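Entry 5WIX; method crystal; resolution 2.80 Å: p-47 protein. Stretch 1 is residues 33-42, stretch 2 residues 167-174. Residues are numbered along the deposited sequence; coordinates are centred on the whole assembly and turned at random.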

ATOM      1  N   VAL A  33      -2.537 -18.077  -1.106  1.00105.13           N
ATOM      2  CA  VAL A  33      -1.344 -17.922  -1.936  1.00109.78           C
ATOM      3  C   VAL A  33      -0.078 -18.496  -1.299  1.00101.08           C
ATOM      4  O   VAL A  33       0.578 -19.377  -1.872  1.00 99.39           O
ATOM      5  CB  VAL A  33      -1.106 -16.436  -2.268  1.00106.84           C
ATOM      6  CG1 VAL A  33       0.272 -16.224  -2.900  1.00 96.53           C
ATOM      7  CG2 VAL A  33      -2.205 -15.942  -3.186  1.00107.31           C
ATOM      8  N   VAL A  34       0.266 -17.994  -0.120  1.00 93.74           N
ATOM      9  CA  VAL A  34       1.489 -18.426   0.543  1.00104.18           C
ATOM     10  C   VAL A  34       1.463 -19.904   0.955  1.00115.23           C
ATOM     11  O   VAL A  34       2.485 -20.584   0.850  1.00129.86           O
ATOM     12  CB  VAL A  34       1.768 -17.553   1.770  1.00101.56           C
ATOM     13  CG1 VAL A  34       0.498 -17.373   2.554  1.00100.93           C
ATOM     14  CG2 VAL A  34       2.886 -18.159   2.634  1.00101.95           C
ATOM     15  N   ASN A  35       0.304 -20.400   1.395  1.00106.89           N
ATOM     16  CA  ASN A  35       0.157 -21.811   1.784  1.00109.18           C
ATOM     17  C   ASN A  35       0.713 -22.748   0.733  1.00116.88           C
ATOM     18  O   ASN A  35       1.311 -23.782   1.051  1.00133.01           O
ATOM     19  CB  ASN A  35      -1.311 -22.176   2.030  1.00 99.25           C
ATOM     20  CG  ASN A  35      -1.783 -21.830   3.427  1.00 90.84           C
ATOM     21  OD1 ASN A  35      -0.985 -21.708   4.371  1.00 78.50           O
ATOM     22  ND2 ASN A  35      -3.097 -21.670   3.571  1.00 84.41           N
ATOM     23  N   LYS A  36       0.501 -22.364  -0.522  1.00104.60           N
ATOM     24  CA  LYS A  36       0.886 -23.167  -1.671  1.00125.14           C
ATOM     25  C   LYS A  36       2.396 -23.124  -1.941  1.00119.83           C
ATOM     26  O   LYS A  36       3.006 -24.147  -2.274  1.00120.26           O
ATOM     27  CB  LYS A  36       0.093 -22.706  -2.899  1.00139.45           C
ATOM     28  CG  LYS A  36      -1.427 -22.892  -2.745  1.00152.44           C
ATOM     29  CD  LYS A  36      -2.186 -22.580  -4.040  1.00155.97           C
ATOM     30  CE  LYS A  36      -3.674 -22.911  -3.919  1.00154.82           C
ATOM     31  NZ  LYS A  36      -4.423 -22.593  -5.170  1.00151.29           N
ATOM     32  N   HIS A  37       3.004 -21.951  -1.788  1.00110.67           N
ATOM     33  CA  HIS A  37       4.460 -21.851  -1.892  1.00117.11           C
ATOM     34  C   HIS A  37       5.123 -22.454  -0.666  1.00118.17           C
ATOM     35  O   HIS A  37       6.284 -22.866  -0.700  1.00117.30           O
ATOM     36  CB  HIS A  37       4.892 -20.399  -2.085  1.00112.67           C
ATOM     37  CG  HIS A  37       4.685 -19.912  -3.478  1.00111.20           C
ATOM     38  ND1 HIS A  37       3.952 -18.779  -3.778  1.00117.71           N
ATOM     39  CD2 HIS A  37       5.086 -20.422  -4.668  1.00102.17           C
ATOM     40  CE1 HIS A  37       3.917 -18.611  -5.083  1.00117.01           C
ATOM     41  NE2 HIS A  37       4.602 -19.593  -5.651  1.00117.73           N
ATOM     42  N   LEU A  38       4.366 -22.509   0.421  1.00116.75           N
ATOM     43  CA  LEU A  38       4.823 -23.168   1.622  1.00102.92           C
ATOM     44  C   LEU A  38       4.869 -24.669   1.384  1.00105.27           C
ATOM     45  O   LEU A  38       5.827 -25.334   1.775  1.00106.90           O
ATOM     46  CB  LEU A  38       3.911 -22.830   2.797  1.00 97.29           C
ATOM     47  CG  LEU A  38       4.500 -23.177   4.159  1.00103.60           C
ATOM     48  CD1 LEU A  38       5.986 -22.849   4.165  1.00105.01           C
ATOM     49  CD2 LEU A  38       3.771 -22.420   5.269  1.00 94.55           C
ATOM     50  N   LYS A  39       3.838 -25.191   0.719  1.00106.47           N
ATOM     51  CA  LYS A  39       3.693 -26.630   0.531  1.00117.46           C
ATOM     52  C   LYS A  39       4.849 -27.234  -0.263  1.00150.77           C
ATOM     53  O   LYS A  39       5.385 -28.275   0.125  1.00159.29           O
ATOM     54  CB  LYS A  39       2.365 -26.968  -0.161  1.00103.60           C
ATOM     55  CG  LYS A  39       2.279 -28.441  -0.594  1.00112.40           C
ATOM     56  CD  LYS A  39       1.080 -28.771  -1.491  1.00113.58           C
ATOM     57  CE  LYS A  39      -0.168 -29.153  -0.683  1.00129.36           C
ATOM     58  NZ  LYS A  39       0.026 -30.311   0.269  1.00134.77           N
ATOM     59  N   ASN A  40       5.239 -26.595  -1.365  1.00169.39           N
ATOM     60  CA  ASN A  40       6.302 -27.160  -2.196  1.00176.46           C
ATOM     61  C   ASN A  40       7.685 -26.680  -1.759  1.00178.56           C
ATOM     62  O   ASN A  40       8.700 -27.097  -2.326  1.00190.91           O
ATOM     63  CB  ASN A  40       6.070 -26.854  -3.678  1.00169.84           C
ATOM     64  CG  ASN A  40       6.113 -25.389  -3.974  1.00166.06           C
ATOM     65  OD1 ASN A  40       5.791 -24.569  -3.117  1.00165.32           O
ATOM     66  ND2 ASN A  40       6.516 -25.039  -5.191  1.00168.21           N
ATOM     67  N   TYR A  41       7.727 -25.809  -0.752  1.00152.69           N
ATOM     68  CA  TYR A  41       8.973 -25.583  -0.028  1.00134.86           C
ATOM     69  C   TYR A  41       9.185 -26.788   0.884  1.00128.50           C
ATOM     70  O   TYR A  41      10.318 -27.196   1.146  1.00125.50           O
ATOM     71  CB  TYR A  41       8.956 -24.280   0.781  1.00123.62           C
ATOM     72  CG  TYR A  41      10.116 -24.183   1.754  1.00124.27           C
ATOM     73  CD1 TYR A  41      11.399 -23.872   1.316  1.00120.49           C
ATOM     74  CD2 TYR A  41       9.931 -24.427   3.109  1.00127.04           C
ATOM     75  CE1 TYR A  41      12.464 -23.796   2.205  1.00127.11           C
ATOM     76  CE2 TYR A  41      10.987 -24.355   4.003  1.00127.05           C
ATOM     77  CZ  TYR A  41      12.249 -24.040   3.549  1.00134.78           C
ATOM     78  OH  TYR A  41      13.289 -23.972   4.452  1.00141.99           O
ATOM     79  N   ILE A  42       8.078 -27.356   1.356  1.00126.88           N
ATOM     80  CA  ILE A  42       8.121 -28.586   2.139  1.00132.15           C
ATOM     81  C   ILE A  42       8.288 -29.810   1.236  1.00140.01           C
ATOM     82  O   ILE A  42       8.973 -30.763   1.602  1.00137.23           O
ATOM     83  CB  ILE A  42       6.855 -28.765   3.000  1.00121.76           C
ATOM     84  CG1 ILE A  42       6.623 -27.535   3.875  1.00121.43           C
ATOM     85  CG2 ILE A  42       6.989 -29.988   3.879  1.00115.19           C
ATOM     86  CD1 ILE A  42       5.405 -27.650   4.763  1.00121.26           C
ATOM     87  N   LYS A 167      16.850 -23.051  12.415  1.00146.02           N
ATOM     88  CA  LYS A 167      17.610 -22.706  11.225  1.00151.32           C
ATOM     89  C   LYS A 167      17.207 -23.547  10.020  1.00150.19           C
ATOM     90  O   LYS A 167      17.331 -23.101   8.875  1.00169.96           O
ATOM     91  CB  LYS A 167      19.108 -22.864  11.505  1.00156.29           C
ATOM     92  CG  LYS A 167      19.619 -21.972  12.632  1.00158.49           C
ATOM     93  CD  LYS A 167      21.111 -22.157  12.868  1.00161.66           C
ATOM     94  CE  LYS A 167      21.647 -21.137  13.863  1.00158.96           C
ATOM     95  NZ  LYS A 167      23.128 -21.220  13.996  1.00161.11           N
ATOM     96  N   GLN A 168      16.718 -24.756  10.281  1.00129.38           N
ATOM     97  CA  GLN A 168      16.372 -25.688   9.219  1.00126.60           C
ATOM     98  C   GLN A 168      15.262 -25.155   8.324  1.00129.96           C
ATOM     99  O   GLN A 168      15.270 -25.387   7.115  1.00140.31           O
ATOM    100  CB  GLN A 168      15.965 -27.039   9.802  1.00127.39           C
ATOM    101  CG  GLN A 168      15.504 -28.021   8.754  1.00129.95           C
ATOM    102  CD  GLN A 168      15.891 -29.437   9.091  1.00137.96           C
ATOM    103  OE1 GLN A 168      16.664 -29.674  10.021  1.00139.82           O
ATOM    104  NE2 GLN A 168      15.354 -30.394   8.338  1.00140.00           N
ATOM    105  N   VAL A 169      14.316 -24.426   8.910  1.00128.13           N
ATOM    106  CA  VAL A 169      13.260 -23.797   8.118  1.00134.91           C
ATOM    107  C   VAL A 169      13.581 -22.343   7.766  1.00140.37           C
ATOM    108  O   VAL A 169      13.337 -21.426   8.549  1.00144.86           O
ATOM    109  CB  VAL A 169      11.919 -23.834   8.844  1.00126.98           C
ATOM    110  CG1 VAL A 169      10.837 -23.231   7.952  1.00126.35           C
ATOM    111  CG2 VAL A 169      11.580 -25.257   9.234  1.00113.03           C
ATOM    112  N   SER A 170      14.121 -22.139   6.576  1.00136.90           N
ATOM    113  CA  SER A 170      14.524 -20.806   6.161  1.00141.40           C
ATOM    114  C   SER A 170      13.549 -20.198   5.153  1.00137.58           C
ATOM    115  O   SER A 170      13.956 -19.427   4.282  1.00151.75           O
ATOM    116  CB  SER A 170      15.940 -20.845   5.569  1.00144.61           C
ATOM    117  OG  SER A 170      16.024 -21.756   4.482  1.00139.19           O
ATOM    118  N   TYR A 171      12.264 -20.526   5.274  1.00119.17           N
ATOM    119  CA  TYR A 171      11.294 -20.074   4.285  1.00108.31           C
ATOM    120  C   TYR A 171      11.053 -18.577   4.352  1.00125.56           C
ATOM    121  O   TYR A 171      10.882 -18.010   5.432  1.00138.22           O
ATOM    122  CB  TYR A 171       9.960 -20.787   4.431  1.00107.50           C
ATOM    123  CG  TYR A 171       9.013 -20.343   3.353  1.00106.75           C
ATOM    124  CD1 TYR A 171       9.320 -20.574   2.020  1.00122.08           C
ATOM    125  CD2 TYR A 171       7.840 -19.657   3.654  1.00100.53           C
ATOM    126  CE1 TYR A 171       8.485 -20.153   1.008  1.00135.10           C
ATOM    127  CE2 TYR A 171       6.988 -19.234   2.649  1.00109.49           C
ATOM    128  CZ  TYR A 171       7.320 -19.484   1.320  1.00128.65           C
ATOM    129  OH  TYR A 171       6.500 -19.074   0.290  1.00121.30           O
ATOM    130  N   ILE A 172      11.024 -17.952   3.177  1.00120.95           N
ATOM    131  CA  ILE A 172      10.896 -16.508   3.061  1.00100.02           C
ATOM    132  C   ILE A 172       9.479 -16.083   2.743  1.00 97.20           C
ATOM    133  O   ILE A 172       9.047 -16.176   1.596  1.00 96.95           O
ATOM    134  CB  ILE A 172      11.787 -15.965   1.962  1.00103.44           C
ATOM    135  CG1 ILE A 172      13.168 -16.615   2.009  1.00109.16           C
ATOM    136  CG2 ILE A 172      11.861 -14.458   2.065  1.00108.87           C
ATOM    137  CD1 ILE A 172      14.035 -16.284   0.795  1.00 98.55           C
ATOM    138  N   PHE A 173       8.764 -15.594   3.746  1.00 95.03           N
ATOM    139  CA  PHE A 173       7.371 -15.207   3.559  1.00103.17           C
ATOM    140  C   PHE A 173       7.205 -13.952   2.714  1.00110.71           C
ATOM    141  O   PHE A 173       6.189 -13.777   2.045  1.00112.00           O
ATOM    142  CB  PHE A 173       6.695 -15.001   4.910  1.00103.05           C
ATOM    143  CG  PHE A 173       6.335 -16.280   5.602  1.00107.98           C
ATOM    144  CD1 PHE A 173       5.432 -17.152   5.030  1.00102.72           C
ATOM    145  CD2 PHE A 173       6.894 -16.602   6.829  1.00110.12           C
ATOM    146  CE1 PHE A 173       5.102 -18.316   5.659  1.00111.83           C
ATOM    147  CE2 PHE A 173       6.565 -17.765   7.464  1.00101.86           C
ATOM    148  CZ  PHE A 173       5.667 -18.626   6.879  1.00106.61           C
ATOM    149  N   ALA A 174       8.200 -13.076   2.756  1.00110.48           N
ATOM    150  CA  ALA A 174       8.173 -11.859   1.955  1.00104.49           C
ATOM    151  C   ALA A 174       9.527 -11.186   1.980  1.00108.73           C
ATOM    152  O   ALA A 174      10.201 -11.167   3.015  1.00102.56           O
ATOM    153  CB  ALA A 174       7.109 -10.905   2.459  1.00 97.59           C
TER

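Residues 33-42 form a helix, against which the second stretch, with no regular helix or strand, is laid; Val34, Leu38 and Tyr41, spaced three or four residues apart in sequence, supply most of the helix's contact surface. The backbones come nearest at two points, Val34 with Phe173 and Tyr41 with Tyr171, each pair of CA atoms 7.4 Å apart.

The main bump is the Tyr171 side chain, directed toward the helix; it enters the hollow bounded by Val34, His37, Leu38 and Tyr41, all four of which it touches. Leu38 CD1 rests over one face of its ring, 4.1 Å from the ring centroid, where a methyl of the branched leucine side chain can lie against the flat pi surface. Val34 CG2 meets the edge of the same ring, 4.2 Å from Tyr171 CE2. At the ring's tip, Tyr171 OH lies 3.2 Å from His37 CB, and the hydroxyl finds its hydrogen bond elsewhere in the structure.

Tyr41 reaches back the other way. Tyr171 CB sits over its ring, 4.0 Å from the centroid, while the two aromatic planes meet obliquely at 42°. The length of the tyrosine carries its hydroxyl to the loop backbone, where Ser170 N donates a hydrogen bond to Tyr41 OH (2.9 Å), a polar anchor in a largely apolar contact.

Phe173 closes the other end: Val34 CG2 lies 3.6 Å from Phe173 CD1, and Leu38 CD2 lies 4.3 Å from Phe173 CE1, both at the ring edge. Leucine's fork thus touches both rings.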